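Local coordinates for inner membrane lipoprotein (Salmonella enterica subsp. enterica serovar typhimurium str. lt2, PDB 4C47) that is required for proper surface display of the trimeric autotransporter adhesin SadA and forms a homotrimer held together by an extended coiled coil, at the interface of chains A and B. Sequence-based numbering; all coordinates share one arbitrary frame. Chains: chain A/B, Inner membrane lipoprotein.

Contact 1: the interface of chains A and B. Residues chain A 6-8, 11; chain B 5-6, 10-11.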
# COMPACT_ATOMS: atom_id res chain seq x y z
N ALA A 6 54.64 33.69 48.06
CA ALA A 6 54.31 32.39 47.49
C ALA A 6 55.56 31.61 47.13
O ALA A 6 56.57 32.17 46.70
CB ALA A 6 53.42 32.56 46.26
N ASP A 7 55.49 30.29 47.30
CA ASP A 7 56.58 29.40 46.95
C ASP A 7 56.66 29.21 45.43
O ASP A 7 55.65 28.96 44.77
CB ASP A 7 56.40 28.07 47.68
CG ASP A 7 57.28 26.96 47.12
OD1 ASP A 7 58.47 27.21 46.85
OD2 ASP A 7 56.76 25.84 46.94
N LYS A 8 57.88 29.33 44.91
CA LYS A 8 58.18 29.22 43.48
C LYS A 8 57.64 27.93 42.86
O LYS A 8 56.91 27.96 41.86
CB LYS A 8 59.70 29.30 43.29
CG LYS A 8 60.18 29.42 41.86
CD LYS A 8 60.00 30.83 41.32
CE LYS A 8 60.87 31.06 40.09
NZ LYS A 8 62.32 30.83 40.40
N VAL A 11 53.92 27.59 42.53
CA VAL A 11 53.48 28.42 41.42
C VAL A 11 53.73 27.76 40.07
O VAL A 11 52.90 27.83 39.17
CB VAL A 11 54.11 29.84 41.48
CG1 VAL A 11 54.31 30.41 40.08
CG2 VAL A 11 53.25 30.76 42.32
N PHE B 5 61.34 32.52 45.82
CA PHE B 5 60.04 33.18 45.78
C PHE B 5 59.48 33.24 44.36
O PHE B 5 60.23 33.37 43.39
CB PHE B 5 60.15 34.60 46.34
CG PHE B 5 60.55 34.66 47.79
CD1 PHE B 5 60.31 33.59 48.64
CD2 PHE B 5 61.17 35.79 48.30
CE1 PHE B 5 60.68 33.65 49.97
CE2 PHE B 5 61.53 35.85 49.63
CZ PHE B 5 61.29 34.77 50.46
N ALA B 6 58.16 33.16 44.25
CA ALA B 6 57.48 33.26 42.97
C ALA B 6 57.56 34.69 42.44
O ALA B 6 57.55 35.65 43.22
CB ALA B 6 56.03 32.84 43.11
N LEU B 10 54.62 37.06 36.69
CA LEU B 10 54.15 35.74 36.26
C LEU B 10 52.80 35.42 36.89
O LEU B 10 51.89 34.92 36.22
CB LEU B 10 55.17 34.67 36.67
CG LEU B 10 54.85 33.21 36.33
CD1 LEU B 10 54.84 33.00 34.83
CD2 LEU B 10 55.85 32.28 37.00
N VAL B 11 52.68 35.72 38.17
CA VAL B 11 51.46 35.47 38.93
C VAL B 11 50.31 36.35 38.45
O VAL B 11 49.17 35.88 38.34
CB VAL B 11 51.73 35.65 40.44
CG1 VAL B 11 50.44 35.87 41.20
CG2 VAL B 11 52.48 34.44 40.99
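B:Ala6 N donates a hydrogen bond to the backbone carbonyl of A:Ala6 at 3.1 Å from N to O. The N-H points nearly straight at the oxygen (165° at H), although it arrives tilted 32° from the carbonyl plane. A:Asp7 and B:Phe5 form an antiparallel beta bridge beside this bond, so the segments just ahead of the two long helices 8-71 meet through their main chains.

The tight part lies around the methyl group of B:Ala6. A:Val11 sets its CG2 against this methyl, 3.6 Å from B:Ala6 CB, and the same branch reaches B:Val11 CG2 at 4.0 Å, the two valine side chains crossing at about a right angle. The other branch, A:Val11 CG1, meets B:Leu10 CD2 at 3.9 Å, where the side chains slide past each other in opposite directions. A chi1 of 179° puts CG of B:Leu10 anti to the backbone N, which helps to direct CD2 to that valine methyl. B:Ala6 hides 54 Å² under chain A, far more than its neighbours here.

The flank formed by A:Lys8 and B:Phe5 is looser. A:Lys8 lays its aliphatic chain over the B:Phe5-B:Ala6 backbone, with CD 3.9 Å from B:Ala6 CA and 3.3 Å from the carbonyl oxygen B:Phe5 O. Bends at chi2 and chi4 shape this chain as it passes across the backbone. A:Asp7 is hardly covered by chain B.

By combining main-chain pairing with apolar side-chain packing, the site probably helps to join the N-terminal end of the coiled coil that holds the SadB homotrimer together.

Contact 2: the interface of chains A and B. Residues chain A 43, 46, 50; chain B 42, 45-46, 49.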
# COMPACT_ATOMS: atom_id res chain seq x y z
N GLU A 43 18.32 19.05 12.99
CA GLU A 43 17.04 19.77 13.06
C GLU A 43 16.43 19.98 11.67
O GLU A 43 15.24 19.70 11.45
CB GLU A 43 17.20 21.10 13.80
CG GLU A 43 17.38 20.93 15.31
CD GLU A 43 17.76 22.22 16.01
OE1 GLU A 43 18.18 23.18 15.32
OE2 GLU A 43 17.64 22.28 17.25
N GLN A 46 15.29 16.73 10.29
CA GLN A 46 14.10 16.28 10.99
C GLN A 46 12.85 16.96 10.44
O GLN A 46 11.81 16.31 10.27
CB GLN A 46 14.20 16.50 12.50
CG GLN A 46 13.14 15.74 13.29
CD GLN A 46 13.39 15.76 14.78
OE1 GLN A 46 13.25 16.80 15.43
NE2 GLN A 46 13.76 14.61 15.34
N ILE A 50 9.68 14.92 8.90
CA ILE A 50 8.29 15.10 9.31
C ILE A 50 7.40 15.33 8.10
O ILE A 50 6.37 14.65 7.93
CB ILE A 50 8.16 16.28 10.29
CG1 ILE A 50 8.90 15.97 11.60
CG2 ILE A 50 6.69 16.58 10.58
CD1 ILE A 50 8.94 17.12 12.58
N LEU B 42 14.73 16.96 19.86
CA LEU B 42 15.03 16.04 18.76
C LEU B 42 14.67 14.59 19.11
O LEU B 42 14.05 13.89 18.30
CB LEU B 42 16.50 16.13 18.36
CG LEU B 42 16.94 17.42 17.66
CD1 LEU B 42 18.45 17.49 17.54
CD2 LEU B 42 16.29 17.51 16.28
N GLN B 45 10.64 14.12 19.35
CA GLN B 45 10.07 14.15 18.00
C GLN B 45 10.45 12.90 17.20
O GLN B 45 9.63 12.33 16.47
CB GLN B 45 10.49 15.42 17.25
CG GLN B 45 9.87 16.69 17.81
CD GLN B 45 10.55 17.95 17.31
OE1 GLN B 45 10.35 19.03 17.86
NE2 GLN B 45 11.34 17.81 16.26
N GLN B 46 11.70 12.45 17.37
CA GLN B 46 12.18 11.28 16.65
C GLN B 46 11.52 9.98 17.13
O GLN B 46 11.29 9.08 16.33
CB GLN B 46 13.70 11.18 16.74
CG GLN B 46 14.32 10.20 15.76
CD GLN B 46 15.81 10.44 15.60
OE1 GLN B 46 16.63 9.71 16.15
NE2 GLN B 46 16.16 11.46 14.83
N ILE B 49 8.21 10.02 15.35
CA ILE B 49 8.44 9.67 13.94
C ILE B 49 8.67 8.17 13.74
O ILE B 49 8.07 7.56 12.86
CB ILE B 49 9.62 10.46 13.34
CG1 ILE B 49 9.28 11.95 13.27
CG2 ILE B 49 9.97 9.92 11.96
CD1 ILE B 49 10.45 12.82 12.87
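Both chains are helical throughout this patch, within helices 8-71 of the coiled coil, and the backbone carbonyl of B:Leu42 accepts a hydrogen bond from the side-chain amide of A:Gln46.

That glutamine is the centre of the contact, with 70 Å² of its surface hidden by chain B. Its CG stands anti to the backbone N (chi1 -166°), and the chain runs on extended, carrying the amide across to the facing helix. NE2 lies 3.1 Å from B:Leu42 O, in the carbonyl plane and on a lone pair of the oxygen. The acceptor is also nearly in the amide plane of the glutamine, only 7° out of it, so the bond should help to fix how the amide is turned. A polar group is thereby accommodated in the coiled-coil interface by a main-chain oxygen.

B:Leu42 also offers a methyl: CD2 packs 3.7 Å from A:Gln46 CD and equally far from A:Glu43 CG, the aliphatic part of a glutamate whose side chain meets the leucine at about a right angle. From another side B:Gln45 crosses A:Gln46 at about a right angle, with B:Gln45 CB 3.8 Å from A:Gln46 CD, the amide carbon. The modelled approach of the two amides is too short to be trusted, and their relative placement is doubtful.

Further along, the contact turns apolar. B:Ile49 CD1 touches the stem of the glutamine at A:Gln46 CG, 4.0 Å away. In B:Ile49, CG1 points away from the carbonyl carbon (chi1 -67°), which carries CD1 on to A:Ile50 CG1 at 3.7 Å.

The C-alpha centres of contact 1 and contact 2 lie about 55 Å apart, and both draw on the same long helices 8-71 of chains A and B. Contact 1 straddles their beginning and the non-helical residues ahead of them, while contact 2 falls well inside. The two chains are thus paired both at the N-terminal tip and deep within the helices, associating at well-separated levels of one coiled coil. With the third subunit of the homotrimer, this stalk holds together chains whose C-terminal beta-sandwich domains remain separate.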